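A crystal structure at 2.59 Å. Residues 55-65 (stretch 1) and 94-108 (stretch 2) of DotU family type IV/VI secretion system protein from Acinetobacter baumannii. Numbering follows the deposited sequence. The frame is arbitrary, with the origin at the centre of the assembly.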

ATOM      1  N   ILE A  55      12.498   0.292  -2.332  1.00 40.52           N
ATOM      2  CA  ILE A  55      11.846   1.599  -2.230  1.00 47.67           C
ATOM      3  C   ILE A  55      10.702   1.693  -3.232  1.00 48.63           C
ATOM      4  O   ILE A  55       9.584   2.117  -2.897  1.00 50.74           O
ATOM      5  CB  ILE A  55      12.870   2.733  -2.458  1.00 51.03           C
ATOM      6  CG1 ILE A  55      13.878   2.870  -1.309  1.00 42.29           C
ATOM      7  CG2 ILE A  55      12.149   4.079  -2.708  1.00 51.82           C
ATOM      8  CD1 ILE A  55      15.225   3.411  -1.777  1.00 33.18           C
ATOM      9  N   HIS A  56      10.977   1.292  -4.476  1.00 44.30           N
ATOM     10  CA  HIS A  56       9.986   1.355  -5.554  1.00 41.18           C
ATOM     11  C   HIS A  56       8.766   0.505  -5.212  1.00 39.17           C
ATOM     12  O   HIS A  56       7.623   0.935  -5.405  1.00 35.55           O
ATOM     13  CB  HIS A  56      10.637   0.876  -6.865  1.00 42.52           C
ATOM     14  CG  HIS A  56       9.724   0.791  -8.047  1.00 38.68           C
ATOM     15  ND1 HIS A  56       9.531   1.835  -8.923  1.00 35.21           N
ATOM     16  CD2 HIS A  56       8.938  -0.220  -8.497  1.00 37.60           C
ATOM     17  CE1 HIS A  56       8.685   1.466  -9.876  1.00 32.18           C
ATOM     18  NE2 HIS A  56       8.297   0.226  -9.634  1.00 34.92           N
ATOM     19  N   ASP A  57       8.987  -0.712  -4.697  1.00 42.28           N
ATOM     20  CA  ASP A  57       7.861  -1.615  -4.469  1.00 37.71           C
ATOM     21  C   ASP A  57       7.096  -1.296  -3.198  1.00 34.24           C
ATOM     22  O   ASP A  57       5.892  -1.552  -3.148  1.00 34.41           O
ATOM     23  CB  ASP A  57       8.315  -3.075  -4.440  1.00 35.25           C
ATOM     24  CG  ASP A  57       8.798  -3.567  -5.798  1.00 37.27           C
ATOM     25  OD1 ASP A  57       9.598  -4.535  -5.854  1.00 39.69           O
ATOM     26  OD2 ASP A  57       8.378  -2.970  -6.817  1.00 28.21           O
ATOM     27  N   ALA A  58       7.750  -0.733  -2.176  1.00 36.83           N
ATOM     28  CA  ALA A  58       7.018  -0.289  -0.993  1.00 24.00           C
ATOM     29  C   ALA A  58       6.105   0.886  -1.329  1.00 23.55           C
ATOM     30  O   ALA A  58       4.920   0.895  -0.978  1.00 29.81           O
ATOM     31  CB  ALA A  58       7.996   0.086   0.118  1.00 24.83           C
ATOM     32  N   LYS A  59       6.628   1.871  -2.048  1.00 24.05           N
ATOM     33  CA  LYS A  59       5.777   2.965  -2.489  1.00 31.43           C
ATOM     34  C   LYS A  59       4.662   2.486  -3.423  1.00 34.04           C
ATOM     35  O   LYS A  59       3.540   3.004  -3.370  1.00 30.50           O
ATOM     36  CB  LYS A  59       6.632   4.044  -3.152  1.00 24.64           C
ATOM     37  CG  LYS A  59       5.850   4.975  -4.036  1.00 30.36           C
ATOM     38  CD  LYS A  59       6.450   6.360  -4.049  1.00 32.94           C
ATOM     39  CE  LYS A  59       7.518   6.513  -5.101  1.00 36.42           C
ATOM     40  NZ  LYS A  59       8.361   7.692  -4.745  1.00 42.79           N
ATOM     41  N   TYR A  60       4.945   1.501  -4.288  1.00 34.12           N
ATOM     42  CA  TYR A  60       3.917   0.999  -5.203  1.00 26.41           C
ATOM     43  C   TYR A  60       2.761   0.363  -4.432  1.00 30.18           C
ATOM     44  O   TYR A  60       1.586   0.598  -4.742  1.00 21.83           O
ATOM     45  CB  TYR A  60       4.534  -0.010  -6.185  1.00 23.31           C
ATOM     46  CG  TYR A  60       3.529  -0.621  -7.151  1.00 23.24           C
ATOM     47  CD1 TYR A  60       2.736  -1.711  -6.775  1.00 22.94           C
ATOM     48  CD2 TYR A  60       3.361  -0.100  -8.426  1.00 23.71           C
ATOM     49  CE1 TYR A  60       1.800  -2.249  -7.640  1.00 23.15           C
ATOM     50  CE2 TYR A  60       2.437  -0.634  -9.306  1.00 28.63           C
ATOM     51  CZ  TYR A  60       1.658  -1.708  -8.915  1.00 33.31           C
ATOM     52  OH  TYR A  60       0.738  -2.233  -9.804  1.00 33.02           O
ATOM     53  N   ALA A  61       3.089  -0.462  -3.433  1.00 30.70           N
ATOM     54  CA  ALA A  61       2.082  -1.125  -2.616  1.00 23.74           C
ATOM     55  C   ALA A  61       1.264  -0.113  -1.838  1.00 25.66           C
ATOM     56  O   ALA A  61       0.046  -0.274  -1.690  1.00 31.49           O
ATOM     57  CB  ALA A  61       2.752  -2.114  -1.654  1.00 29.90           C
ATOM     58  N   PHE A  62       1.915   0.917  -1.297  1.00 22.67           N
ATOM     59  CA  PHE A  62       1.178   1.912  -0.525  1.00 21.41           C
ATOM     60  C   PHE A  62       0.222   2.696  -1.417  1.00 30.03           C
ATOM     61  O   PHE A  62      -0.875   3.059  -0.989  1.00 35.83           O
ATOM     62  CB  PHE A  62       2.145   2.854   0.186  1.00 21.92           C
ATOM     63  CG  PHE A  62       1.477   3.999   0.894  1.00 26.33           C
ATOM     64  CD1 PHE A  62       1.249   3.934   2.257  1.00 28.63           C
ATOM     65  CD2 PHE A  62       1.092   5.152   0.208  1.00 26.73           C
ATOM     66  CE1 PHE A  62       0.634   4.993   2.928  1.00 32.73           C
ATOM     67  CE2 PHE A  62       0.467   6.214   0.873  1.00 23.83           C
ATOM     68  CZ  PHE A  62       0.246   6.133   2.229  1.00 27.49           C
ATOM     69  N   CYS A  63       0.637   2.999  -2.648  1.00 31.93           N
ATOM     70  CA  CYS A  63      -0.238   3.717  -3.568  1.00 27.01           C
ATOM     71  C   CYS A  63      -1.398   2.842  -4.038  1.00 28.72           C
ATOM     72  O   CYS A  63      -2.541   3.308  -4.128  1.00 25.39           O
ATOM     73  CB  CYS A  63       0.574   4.247  -4.747  1.00 32.25           C
ATOM     74  SG  CYS A  63       1.726   5.584  -4.268  1.00 34.53           S
ATOM     75  N   ALA A  64      -1.136   1.569  -4.336  1.00 34.44           N
ATOM     76  CA  ALA A  64      -2.241   0.670  -4.651  1.00 31.75           C
ATOM     77  C   ALA A  64      -3.231   0.593  -3.487  1.00 29.13           C
ATOM     78  O   ALA A  64      -4.446   0.522  -3.702  1.00 36.52           O
ATOM     79  CB  ALA A  64      -1.708  -0.716  -5.027  1.00 22.32           C
ATOM     80  N   LEU A  65      -2.728   0.641  -2.250  1.00 20.87           N
ATOM     81  CA  LEU A  65      -3.555   0.464  -1.054  1.00 24.09           C
ATOM     82  C   LEU A  65      -4.371   1.710  -0.722  1.00 32.14           C
ATOM     83  O   LEU A  65      -5.549   1.606  -0.358  1.00 35.18           O
ATOM     84  CB  LEU A  65      -2.672   0.060   0.126  1.00 20.99           C
ATOM     85  CG  LEU A  65      -3.162   0.211   1.559  1.00 21.18           C
ATOM     86  CD1 LEU A  65      -4.232  -0.807   1.884  1.00 21.54           C
ATOM     87  CD2 LEU A  65      -1.987   0.050   2.489  1.00 21.43           C
ATOM     88  N   LEU A  94       1.555   8.122 -10.548  1.00 34.61           N
ATOM     89  CA  LEU A  94       2.956   7.826 -10.256  1.00 38.35           C
ATOM     90  C   LEU A  94       3.507   6.622 -11.013  1.00 41.08           C
ATOM     91  O   LEU A  94       4.723   6.538 -11.224  1.00 26.94           O
ATOM     92  CB  LEU A  94       3.151   7.564  -8.756  1.00 31.47           C
ATOM     93  CG  LEU A  94       2.804   8.677  -7.773  1.00 24.80           C
ATOM     94  CD1 LEU A  94       3.247   8.315  -6.351  1.00 24.45           C
ATOM     95  CD2 LEU A  94       3.457   9.982  -8.215  1.00 25.98           C
ATOM     96  N   PHE A  95       2.661   5.695 -11.440  1.00 25.68           N
ATOM     97  CA  PHE A  95       3.148   4.524 -12.144  1.00 31.56           C
ATOM     98  C   PHE A  95       2.496   4.338 -13.499  1.00 30.39           C
ATOM     99  O   PHE A  95       2.799   3.354 -14.171  1.00 32.41           O
ATOM    100  CB  PHE A  95       2.932   3.262 -11.287  1.00 30.62           C
ATOM    101  CG  PHE A  95       3.527   3.361  -9.911  1.00 27.68           C
ATOM    102  CD1 PHE A  95       2.743   3.711  -8.838  1.00 24.93           C
ATOM    103  CD2 PHE A  95       4.882   3.123  -9.702  1.00 31.53           C
ATOM    104  CE1 PHE A  95       3.285   3.833  -7.563  1.00 23.57           C
ATOM    105  CE2 PHE A  95       5.436   3.227  -8.440  1.00 32.35           C
ATOM    106  CZ  PHE A  95       4.633   3.593  -7.365  1.00 31.76           C
ATOM    107  N   GLY A  96       1.611   5.240 -13.919  1.00 32.83           N
ATOM    108  CA  GLY A  96       0.912   5.062 -15.182  1.00 32.60           C
ATOM    109  C   GLY A  96       0.135   3.765 -15.267  1.00 28.94           C
ATOM    110  O   GLY A  96      -0.149   3.297 -16.369  1.00 30.52           O
ATOM    111  N   SER A  97      -0.269   3.201 -14.131  1.00 30.03           N
ATOM    112  CA  SER A  97      -0.811   1.852 -14.100  1.00 37.67           C
ATOM    113  C   SER A  97      -2.236   1.854 -13.557  1.00 34.25           C
ATOM    114  O   SER A  97      -2.624   2.707 -12.747  1.00 33.92           O
ATOM    115  CB  SER A  97       0.097   0.913 -13.264  1.00 45.10           C
ATOM    116  OG  SER A  97      -0.309  -0.448 -13.349  1.00 51.82           O
ATOM    117  N   GLN A  98      -3.035   0.934 -14.093  1.00 34.33           N
ATOM    118  CA  GLN A  98      -4.340   0.594 -13.553  1.00 30.18           C
ATOM    119  C   GLN A  98      -4.454  -0.898 -13.278  1.00 29.87           C
ATOM    120  O   GLN A  98      -5.569  -1.415 -13.145  1.00 36.71           O
ATOM    121  CB  GLN A  98      -5.459   1.022 -14.505  1.00 32.39           C
ATOM    122  CG  GLN A  98      -5.321   2.364 -15.165  1.00 36.59           C
ATOM    123  CD  GLN A  98      -6.547   2.687 -16.007  1.00 51.23           C
ATOM    124  OE1 GLN A  98      -7.681   2.567 -15.530  1.00 57.39           O
ATOM    125  NE2 GLN A  98      -6.323   3.032 -17.275  1.00 59.91           N
ATOM    126  N   LEU A  99      -3.323  -1.605 -13.203  1.00 29.71           N
ATOM    127  CA  LEU A  99      -3.301  -3.057 -13.083  1.00 31.35           C
ATOM    128  C   LEU A  99      -2.890  -3.500 -11.688  1.00 31.17           C
ATOM    129  O   LEU A  99      -2.500  -4.656 -11.496  1.00 33.88           O
ATOM    130  CB  LEU A  99      -2.362  -3.670 -14.125  1.00 30.91           C
ATOM    131  CG  LEU A  99      -2.599  -3.432 -15.618  1.00 29.24           C
ATOM    132  CD1 LEU A  99      -1.470  -4.065 -16.399  1.00 30.15           C
ATOM    133  CD2 LEU A  99      -3.947  -3.946 -16.090  1.00 30.27           C
ATOM    134  N   ALA A 100      -2.941  -2.583 -10.720  1.00 35.80           N
ATOM    135  CA  ALA A 100      -2.468  -2.868  -9.370  1.00 34.27           C
ATOM    136  C   ALA A 100      -3.217  -4.031  -8.719  1.00 35.57           C
ATOM    137  O   ALA A 100      -2.626  -4.784  -7.936  1.00 39.87           O
ATOM    138  CB  ALA A 100      -2.598  -1.605  -8.522  1.00 34.45           C
ATOM    139  N   GLY A 101      -4.514  -4.182  -9.007  1.00 31.42           N
ATOM    140  CA  GLY A 101      -5.264  -5.304  -8.463  1.00 28.13           C
ATOM    141  C   GLY A 101      -4.634  -6.653  -8.769  1.00 34.42           C
ATOM    142  O   GLY A 101      -4.704  -7.574  -7.956  1.00 43.91           O
ATOM    143  N   TYR A 102      -4.006  -6.784  -9.933  1.00 31.41           N
ATOM    144  CA  TYR A 102      -3.302  -7.996 -10.325  1.00 34.61           C
ATOM    145  C   TYR A 102      -1.808  -7.929 -10.060  1.00 37.34           C
ATOM    146  O   TYR A 102      -1.223  -8.898  -9.575  1.00 45.26           O
ATOM    147  CB  TYR A 102      -3.511  -8.275 -11.825  1.00 38.57           C
ATOM    148  CG  TYR A 102      -4.928  -8.640 -12.202  1.00 49.67           C
ATOM    149  CD1 TYR A 102      -5.919  -7.669 -12.303  1.00 55.99           C
ATOM    150  CD2 TYR A 102      -5.275  -9.958 -12.462  1.00 57.14           C
ATOM    151  CE1 TYR A 102      -7.218  -8.007 -12.639  1.00 62.03           C
ATOM    152  CE2 TYR A 102      -6.564 -10.305 -12.801  1.00 62.98           C
ATOM    153  CZ  TYR A 102      -7.530  -9.328 -12.887  1.00 65.52           C
ATOM    154  OH  TYR A 102      -8.812  -9.687 -13.224  1.00 71.09           O
ATOM    155  N   GLN A 103      -1.181  -6.794 -10.328  1.00 35.67           N
ATOM    156  CA  GLN A 103       0.270  -6.731 -10.313  1.00 31.18           C
ATOM    157  C   GLN A 103       0.838  -6.618  -8.901  1.00 26.32           C
ATOM    158  O   GLN A 103       1.990  -7.004  -8.675  1.00 27.94           O
ATOM    159  CB  GLN A 103       0.719  -5.580 -11.209  1.00 30.43           C
ATOM    160  CG  GLN A 103       2.198  -5.413 -11.298  1.00 36.97           C
ATOM    161  CD  GLN A 103       2.569  -4.600 -12.485  1.00 50.18           C
ATOM    162  OE1 GLN A 103       3.583  -3.904 -12.486  1.00 58.09           O
ATOM    163  NE2 GLN A 103       1.754  -4.687 -13.527  1.00 55.09           N
ATOM    164  N   PHE A 104       0.052  -6.135  -7.943  1.00 27.38           N
ATOM    165  CA  PHE A 104       0.451  -6.215  -6.537  1.00 31.98           C
ATOM    166  C   PHE A 104       0.760  -7.661  -6.154  1.00 36.15           C
ATOM    167  O   PHE A 104       1.681  -7.926  -5.369  1.00 34.89           O
ATOM    168  CB  PHE A 104      -0.672  -5.613  -5.676  1.00 28.63           C
ATOM    169  CG  PHE A 104      -0.485  -5.729  -4.180  1.00 27.29           C
ATOM    170  CD1 PHE A 104      -0.585  -6.956  -3.518  1.00 31.03           C
ATOM    171  CD2 PHE A 104      -0.280  -4.584  -3.417  1.00 28.04           C
ATOM    172  CE1 PHE A 104      -0.445  -7.043  -2.130  1.00 23.16           C
ATOM    173  CE2 PHE A 104      -0.144  -4.666  -2.014  1.00 27.12           C
ATOM    174  CZ  PHE A 104      -0.224  -5.900  -1.382  1.00 23.89           C
ATOM    175  N   PHE A 105       0.000  -8.616  -6.710  1.00 36.56           N
ATOM    176  CA  PHE A 105       0.161 -10.025  -6.375  1.00 25.78           C
ATOM    177  C   PHE A 105       1.248 -10.714  -7.179  1.00 35.48           C
ATOM    178  O   PHE A 105       1.797 -11.707  -6.694  1.00 26.83           O
ATOM    179  CB  PHE A 105      -1.190 -10.738  -6.502  1.00 26.58           C
ATOM    180  CG  PHE A 105      -2.203 -10.286  -5.448  1.00 37.97           C
ATOM    181  CD1 PHE A 105      -2.016 -10.616  -4.105  1.00 31.21           C
ATOM    182  CD2 PHE A 105      -3.292  -9.496  -5.793  1.00 26.06           C
ATOM    183  CE1 PHE A 105      -2.907 -10.200  -3.133  1.00 33.30           C
ATOM    184  CE2 PHE A 105      -4.181  -9.074  -4.827  1.00 41.68           C
ATOM    185  CZ  PHE A 105      -3.990  -9.428  -3.485  1.00 38.49           C
ATOM    186  N   GLU A 106       1.565 -10.223  -8.386  1.00 37.71           N
ATOM    187  CA  GLU A 106       2.751 -10.678  -9.116  1.00 31.03           C
ATOM    188  C   GLU A 106       4.026 -10.291  -8.377  1.00 32.86           C
ATOM    189  O   GLU A 106       4.926 -11.117  -8.198  1.00 39.96           O
ATOM    190  CB  GLU A 106       2.748 -10.069 -10.516  1.00 27.86           C
ATOM    191  CG  GLU A 106       1.466 -10.330 -11.255  1.00 28.58           C
ATOM    192  CD  GLU A 106       1.620 -10.270 -12.770  1.00 59.39           C
ATOM    193  OE1 GLU A 106       0.848 -10.954 -13.488  1.00 59.33           O
ATOM    194  OE2 GLU A 106       2.473  -9.490 -13.259  1.00 49.71           O
ATOM    195  N   ILE A 107       4.112  -9.025  -7.945  1.00 31.25           N
ATOM    196  CA  ILE A 107       5.254  -8.540  -7.164  1.00 31.92           C
ATOM    197  C   ILE A 107       5.344  -9.281  -5.830  1.00 31.90           C
ATOM    198  O   ILE A 107       6.440  -9.569  -5.320  1.00 32.36           O
ATOM    199  CB  ILE A 107       5.169  -7.008  -6.976  1.00 27.60           C
ATOM    200  CG1 ILE A 107       5.083  -6.309  -8.357  1.00 27.02           C
ATOM    201  CG2 ILE A 107       6.343  -6.504  -6.132  1.00 24.87           C
ATOM    202  CD1 ILE A 107       4.861  -4.805  -8.337  1.00 24.82           C
ATOM    203  N   LEU A 108       4.199  -9.601  -5.242  1.00 34.95           N
ATOM    204  CA  LEU A 108       4.231 -10.315  -3.975  1.00 30.08           C
ATOM    205  C   LEU A 108       4.828 -11.703  -4.158  1.00 32.17           C
ATOM    206  O   LEU A 108       5.648 -12.135  -3.342  1.00 31.93           O
ATOM    207  CB  LEU A 108       2.820 -10.397  -3.387  1.00 25.03           C
ATOM    208  CG  LEU A 108       2.617 -11.238  -2.130  1.00 26.45           C
ATOM    209  CD1 LEU A 108       3.181 -10.483  -0.935  1.00 27.04           C
ATOM    210  CD2 LEU A 108       1.153 -11.527  -1.930  1.00 25.55           C
TER

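Stretch 1 is one unbroken run of helix, whereas stretch 2 ends one helix at Phe95, turns through a short loop and starts another at Ala100. The helix from Ala100 runs roughly antiparallel to that of stretch 1, at 147°, with the axes 10.4 Å apart at their closest. No hydrogen bond joins the stretches; side-chain packing holds them together.

Leu94 opens the contact, its CD1 lying 3.8 Å from SG of Cys63, a sulfur well suited to apolar company. Phe95 then fits among His56, Lys59, Tyr60 and Cys63, residues spaced along successive turns of the helix. Its flat ring offers a face to Tyr60 (CD2 to Phe95 CG, 3.8 Å) and its edge to the other three: that edge meets the face of His56 in an offset pair and also touches the aliphatic part of Lys59, whose CG is 3.8 Å from Phe95 CZ.

Gly96 leaves the helix with positive phi, a conformation glycine adopts easily. Ser97 uses its short polar side chain to stabilise the turn: its OG accepts a hydrogen bond from N of Leu99, 3.2 Å away, just before the next helix begins.

At Ala100 the backbones come close. Its CB sits 3.7 Å from CB of Ala64; the CA atoms of Ala64 and Ala100 are 5.9 Å apart, the shortest in the backbone register, and short side chains fit that spacing. Tyr60 also reaches this site, its OH 3.3 Å from Ala100 CA, and passes close to Gln103, with OH 3.6 Å from CB. One turn on from Ala100, the ring of Phe104 reaches another small residue, its CE2 3.9 Å from CB of Ala61. Ile107 completes the pocket around Tyr60: its CD1 stands over the ring face, 4.3 Å from the centroid of Tyr60, a CH-pi contact in which a terminal methyl meets the pi cloud.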